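Local coordinates for protein globin (Chloroflexus aurantiacus, PDB 5D1V) that binds heme and, as a truncated hemoglobin of group II, probably binds oxygen and may act as an oxygen carrier, at residues L50-Y55 with N111-A116. Sequence-based numbering, arbitrary orientation.
Sequences LFLMQY and NYFRHA. With HEM (protoporphyrin IX containing Fe), chain C.
Y112 lays its ring against that of Y55 where helices 42-55 and 105-119 face each other beside the heme in the two-over-two helical sandwich of truncated hemoglobins; large aromatic side chains here bridge helices whose local axes stay 13.5 Å apart. The two tyrosines form a face-to-face stack, centroids 4.1 Å apart and planes tilted by 28°, with Y112 CZ over the centre of the Y55 ring. Y112 CG lies anti to the backbone N (chi1 164°), which sends the ring into the gap between the helices. Its phenol end reaches on toward F51, meeting that ring in its plane, with Y112 OH 3.4 Å from F51 CZ. F51 in turn sets its CB 3.4 Å from the heme methyl CMA.

One residue on, F113 offers its ring edge to L52: L52 CD2 lies in the F113 ring plane, 3.6 Å from F113 CE1. F113 is buried further against L89, M92 and L96 of helix 82-98, while L52 packs on F16 and V20 of helix 13-28. Together with A116, the residues F51, Y112 and F113 line the heme pocket. A116 CB rests against the Y112 face opposite Y55, 3.9 Å above the ring plane.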
ATOM      1  N   LEU A  50     -16.069 -15.987  -9.529  1.00 10.37           N
ATOM      2  CA  LEU A  50     -16.259 -17.402  -9.240  1.00  9.34           C
ATOM      3  C   LEU A  50     -14.947 -18.044  -8.778  1.00  9.39           C
ATOM      4  O   LEU A  50     -14.944 -18.883  -7.871  1.00  8.98           O
ATOM      5  CB  LEU A  50     -16.797 -18.138 -10.452  1.00 11.00           C
ATOM      6  CG  LEU A  50     -18.188 -17.649 -10.894  1.00 12.15           C
ATOM      7  CD1 LEU A  50     -18.613 -18.369 -12.167  1.00 20.22           C
ATOM      8  CD2 LEU A  50     -19.251 -17.809  -9.822  1.00 15.17           C
ATOM      9  N   PHE A  51     -13.836 -17.632  -9.376  1.00  8.20           N
ATOM     10  CA  PHE A  51     -12.547 -18.139  -8.953  1.00  8.01           C
ATOM     11  C   PHE A  51     -12.277 -17.795  -7.494  1.00 10.36           C
ATOM     12  O   PHE A  51     -11.898 -18.662  -6.711  1.00 10.30           O
ATOM     13  CB  PHE A  51     -11.388 -17.592  -9.781  1.00 10.27           C
ATOM     14  CG  PHE A  51     -10.064 -17.924  -9.163  1.00  9.43           C
ATOM     15  CD1 PHE A  51      -9.602 -19.235  -9.151  1.00  8.79           C
ATOM     16  CD2 PHE A  51      -9.341 -16.962  -8.471  1.00  8.61           C
ATOM     17  CE1 PHE A  51      -8.405 -19.566  -8.525  1.00 12.89           C
ATOM     18  CE2 PHE A  51      -8.154 -17.270  -7.836  1.00 10.63           C
ATOM     19  CZ  PHE A  51      -7.675 -18.588  -7.858  1.00 10.51           C
ATOM     20  N   LEU A  52     -12.446 -16.524  -7.133  1.00  9.52           N
ATOM     21  CA  LEU A  52     -12.172 -16.117  -5.768  1.00 10.09           C
ATOM     22  C   LEU A  52     -13.065 -16.885  -4.799  1.00 11.31           C
ATOM     23  O   LEU A  52     -12.609 -17.370  -3.751  1.00 10.30           O
ATOM     24  CB  LEU A  52     -12.366 -14.614  -5.600  1.00 11.12           C
ATOM     25  CG  LEU A  52     -11.370 -13.773  -6.409  1.00 10.79           C
ATOM     26  CD1 LEU A  52     -11.774 -12.289  -6.380  1.00 11.23           C
ATOM     27  CD2 LEU A  52      -9.942 -13.961  -5.915  1.00  9.99           C
ATOM     28  N   MET A  53     -14.334 -17.003  -5.156  1.00  9.78           N
ATOM     29  CA  MET A  53     -15.282 -17.729  -4.315  1.00 12.08           C
ATOM     30  C   MET A  53     -14.804 -19.153  -4.056  1.00 12.76           C
ATOM     31  O   MET A  53     -14.826 -19.648  -2.923  1.00 13.83           O
ATOM     32  CB  MET A  53     -16.674 -17.760  -4.972  1.00 10.46           C
ATOM     33  CG  MET A  53     -17.356 -16.399  -4.972  1.00 13.00           C
ATOM     34  SD  MET A  53     -18.828 -16.366  -6.006  1.00 14.27           S
ATOM     35  CE  MET A  53     -19.765 -17.691  -5.293  1.00 17.40           C
ATOM     36  N   GLN A  54     -14.366 -19.809  -5.113  1.00 10.28           N
ATOM     37  CA  GLN A  54     -13.887 -21.184  -5.025  1.00 11.16           C
ATOM     38  C   GLN A  54     -12.590 -21.305  -4.249  1.00  9.76           C
ATOM     39  O   GLN A  54     -12.455 -22.169  -3.394  1.00 11.53           O
ATOM     40  CB  GLN A  54     -13.693 -21.750  -6.420  1.00 11.71           C
ATOM     41  CG  GLN A  54     -13.182 -23.186  -6.443  1.00 17.09           C
ATOM     42  CD  GLN A  54     -13.087 -23.708  -7.861  1.00 13.21           C
ATOM     43  OE1 GLN A  54     -14.100 -23.985  -8.500  1.00 14.19           O
ATOM     44  NE2 GLN A  54     -11.861 -23.807  -8.369  1.00 14.49           N
ATOM     45  N   TYR A  55     -11.639 -20.430  -4.551  1.00  8.81           N
ATOM     46  CA  TYR A  55     -10.322 -20.516  -3.927  1.00  9.70           C
ATOM     47  C   TYR A  55     -10.426 -20.418  -2.409  1.00 12.66           C
ATOM     48  O   TYR A  55      -9.774 -21.176  -1.676  1.00 11.17           O
ATOM     49  CB  TYR A  55      -9.380 -19.436  -4.463  1.00  8.71           C
ATOM     50  CG  TYR A  55      -7.978 -19.599  -3.895  1.00 10.85           C
ATOM     51  CD1 TYR A  55      -7.073 -20.483  -4.482  1.00 12.44           C
ATOM     52  CD2 TYR A  55      -7.585 -18.929  -2.741  1.00 10.76           C
ATOM     53  CE1 TYR A  55      -5.811 -20.666  -3.946  1.00 13.07           C
ATOM     54  CE2 TYR A  55      -6.309 -19.116  -2.199  1.00 10.81           C
ATOM     55  CZ  TYR A  55      -5.437 -19.984  -2.814  1.00 14.55           C
ATOM     56  OH  TYR A  55      -4.181 -20.194  -2.299  1.00 19.81           O
ATOM     57  N   ASN A 111      -2.411 -11.820   1.799  1.00  7.25           N
ATOM     58  CA  ASN A 111      -1.197 -12.618   1.702  1.00  7.26           C
ATOM     59  C   ASN A 111      -1.229 -13.412   0.393  1.00  7.73           C
ATOM     60  O   ASN A 111      -0.244 -13.486  -0.337  1.00  9.63           O
ATOM     61  CB  ASN A 111      -1.051 -13.578   2.879  1.00  7.98           C
ATOM     62  CG  ASN A 111      -0.951 -12.881   4.242  1.00  9.40           C
ATOM     63  OD1 ASN A 111      -0.580 -11.700   4.341  1.00 12.23           O
ATOM     64  ND2 ASN A 111      -1.209 -13.633   5.306  1.00  9.99           N
ATOM     65  N   TYR A 112      -2.382 -14.010   0.098  1.00  6.01           N
ATOM     66  CA  TYR A 112      -2.514 -14.799  -1.104  1.00  5.54           C
ATOM     67  C   TYR A 112      -2.305 -13.907  -2.356  1.00  8.69           C
ATOM     68  O   TYR A 112      -1.542 -14.259  -3.270  1.00  8.50           O
ATOM     69  CB  TYR A 112      -3.875 -15.486  -1.165  1.00  8.03           C
ATOM     70  CG  TYR A 112      -4.157 -15.981  -2.559  1.00 12.66           C
ATOM     71  CD1 TYR A 112      -3.494 -17.084  -3.062  1.00 15.55           C
ATOM     72  CD2 TYR A 112      -5.040 -15.305  -3.381  1.00 17.76           C
ATOM     73  CE1 TYR A 112      -3.718 -17.517  -4.360  1.00 18.89           C
ATOM     74  CE2 TYR A 112      -5.279 -15.728  -4.675  1.00 21.84           C
ATOM     75  CZ  TYR A 112      -4.618 -16.834  -5.158  1.00 23.47           C
ATOM     76  OH  TYR A 112      -4.853 -17.227  -6.461  1.00 23.90           O
ATOM     77  N   PHE A 113      -2.947 -12.742  -2.376  1.00  7.57           N
ATOM     78  CA  PHE A 113      -2.880 -11.850  -3.531  1.00  7.06           C
ATOM     79  C   PHE A 113      -1.454 -11.352  -3.791  1.00  9.17           C
ATOM     80  O   PHE A 113      -1.031 -11.219  -4.947  1.00  9.83           O
ATOM     81  CB  PHE A 113      -3.822 -10.663  -3.329  1.00  7.74           C
ATOM     82  CG  PHE A 113      -5.284 -11.002  -3.461  1.00  8.88           C
ATOM     83  CD1 PHE A 113      -5.738 -11.840  -4.456  1.00 12.81           C
ATOM     84  CD2 PHE A 113      -6.204 -10.476  -2.566  1.00  6.84           C
ATOM     85  CE1 PHE A 113      -7.102 -12.136  -4.580  1.00 14.22           C
ATOM     86  CE2 PHE A 113      -7.556 -10.768  -2.682  1.00 11.74           C
ATOM     87  CZ  PHE A 113      -7.999 -11.596  -3.684  1.00 14.92           C
ATOM     88  N   ARG A 114      -0.717 -11.063  -2.729  1.00  7.71           N
ATOM     89  CA  ARG A 114       0.627 -10.506  -2.888  1.00 11.62           C
ATOM     90  C   ARG A 114       1.506 -11.558  -3.541  1.00 15.11           C
ATOM     91  O   ARG A 114       2.306 -11.270  -4.422  1.00 12.81           O
ATOM     92  CB  ARG A 114       1.216 -10.050  -1.547  1.00  8.20           C
ATOM     93  CG  ARG A 114       0.592  -8.767  -1.023  1.00 14.12           C
ATOM     94  CD  ARG A 114       1.231  -8.280   0.278  1.00 18.42           C
ATOM     95  NE  ARG A 114       0.624  -7.065   0.817  1.00 18.13           N
ATOM     96  CZ  ARG A 114       0.930  -5.818   0.431  1.00 17.95           C
ATOM     97  NH1 ARG A 114       1.820  -5.597  -0.535  1.00 13.88           N
ATOM     98  NH2 ARG A 114       0.319  -4.798   1.014  1.00 23.93           N
ATOM     99  N   HIS A 115       1.335 -12.802  -3.131  1.00 11.69           N
ATOM    100  CA  HIS A 115       2.112 -13.884  -3.708  1.00 10.10           C
ATOM    101  C   HIS A 115       1.696 -14.149  -5.154  1.00 10.58           C
ATOM    102  O   HIS A 115       2.537 -14.226  -6.042  1.00  9.27           O
ATOM    103  CB  HIS A 115       1.935 -15.146  -2.862  1.00  8.20           C
ATOM    104  CG  HIS A 115       2.828 -16.280  -3.260  1.00 10.79           C
ATOM    105  ND1 HIS A 115       2.514 -17.169  -4.262  1.00 20.24           N
ATOM    106  CD2 HIS A 115       4.019 -16.679  -2.758  1.00 13.85           C
ATOM    107  CE1 HIS A 115       3.478 -18.071  -4.362  1.00 15.80           C
ATOM    108  NE2 HIS A 115       4.398 -17.796  -3.463  1.00 21.59           N
ATOM    109  N   ALA A 116       0.387 -14.254  -5.382  1.00  8.76           N
ATOM    110  CA  ALA A 116      -0.156 -14.590  -6.698  1.00 10.58           C
ATOM    111  C   ALA A 116       0.184 -13.517  -7.749  1.00  9.21           C
ATOM    112  O   ALA A 116       0.521 -13.845  -8.907  1.00  9.33           O
ATOM    113  CB  ALA A 116      -1.633 -14.769  -6.594  1.00  9.06           C
TER
HETATM  114  CHA HEM C 201      -8.272 -12.941 -15.913  1.00 10.28           C
HETATM  115  CHB HEM C 201      -7.192 -13.830 -11.261  1.00 11.58           C
HETATM  116  CHC HEM C 201      -3.286 -10.933 -11.657  1.00 11.04           C
HETATM  117  CHD HEM C 201      -5.132  -9.274 -15.824  1.00 11.20           C
HETATM  118  C1A HEM C 201      -8.293 -13.469 -14.648  1.00 11.53           C
HETATM  119  C2A HEM C 201      -9.160 -14.540 -14.184  1.00 12.40           C
HETATM  120  C3A HEM C 201      -8.852 -14.789 -12.903  1.00 11.45           C
HETATM  121  C4A HEM C 201      -7.774 -13.882 -12.514  1.00  9.78           C
HETATM  122  CMA HEM C 201      -9.458 -15.814 -11.895  1.00 11.11           C
HETATM  123  CAA HEM C 201     -10.218 -15.245 -15.063  1.00 12.25           C
HETATM  124  CBA HEM C 201      -9.612 -16.596 -15.477  1.00 14.95           C
HETATM  125  CGA HEM C 201     -10.533 -17.245 -16.496  1.00 17.51           C
HETATM  126  O1A HEM C 201     -10.641 -16.737 -17.637  1.00 29.44           O
HETATM  127  O2A HEM C 201     -11.153 -18.282 -16.180  1.00 13.29           O
HETATM  128  C1B HEM C 201      -6.027 -13.135 -10.963  1.00 10.49           C
HETATM  129  C2B HEM C 201      -5.285 -13.190  -9.724  1.00  7.91           C
HETATM  130  C3B HEM C 201      -4.202 -12.394  -9.868  1.00  9.98           C
HETATM  131  C4B HEM C 201      -4.243 -11.798 -11.164  1.00 11.84           C
HETATM  132  CMB HEM C 201      -5.703 -14.031  -8.493  1.00 10.39           C
HETATM  133  CAB HEM C 201      -3.059 -12.044  -8.890  1.00 13.51           C
HETATM  134  CBB HEM C 201      -3.222 -12.308  -7.593  1.00 24.84           C
HETATM  135  C1C HEM C 201      -3.442 -10.199 -12.807  1.00  7.48           C
HETATM  136  C2C HEM C 201      -2.575  -9.127 -13.274  1.00  9.18           C
HETATM  137  C3C HEM C 201      -3.118  -8.696 -14.442  1.00 12.62           C
HETATM  138  C4C HEM C 201      -4.322  -9.439 -14.723  1.00 11.25           C
HETATM  139  CMC HEM C 201      -1.282  -8.665 -12.541  1.00  7.59           C
HETATM  140  CAC HEM C 201      -2.637  -7.548 -15.329  1.00 13.37           C
HETATM  141  CBC HEM C 201      -1.992  -6.582 -14.684  1.00 30.69           C
HETATM  142  C1D HEM C 201      -6.102 -10.152 -16.253  1.00  9.72           C
HETATM  143  C2D HEM C 201      -6.801 -10.128 -17.533  1.00 11.85           C
HETATM  144  C3D HEM C 201      -7.663 -11.163 -17.554  1.00 10.17           C
HETATM  145  C4D HEM C 201      -7.538 -11.854 -16.286  1.00  9.52           C
HETATM  146  CMD HEM C 201      -6.551  -9.104 -18.650  1.00 10.03           C
HETATM  147  CAD HEM C 201      -8.625 -11.568 -18.682  1.00 17.77           C
HETATM  148  CBD HEM C 201      -9.984 -10.958 -18.369  1.00 31.62           C
HETATM  149  CGD HEM C 201     -11.011 -11.333 -19.395  1.00 26.17           C
HETATM  150  O1D HEM C 201     -12.071 -10.656 -19.418  1.00 25.73           O
HETATM  151  O2D HEM C 201     -10.767 -12.283 -20.189  1.00 27.56           O
HETATM  152  NA  HEM C 201      -7.451 -13.108 -13.603  1.00  9.46           N
HETATM  153  NB  HEM C 201      -5.360 -12.284 -11.819  1.00 10.78           N
HETATM  154  NC  HEM C 201      -4.459 -10.370 -13.727  1.00 11.14           N
HETATM  155  ND  HEM C 201      -6.583 -11.218 -15.538  1.00 12.06           N
HETATM  156 FE   HEM C 201      -5.969 -11.698 -13.670  1.00  9.58          FE
HETATM  157  O   HOH W   1      -7.387 -10.251 -12.922  1.00 10.82           O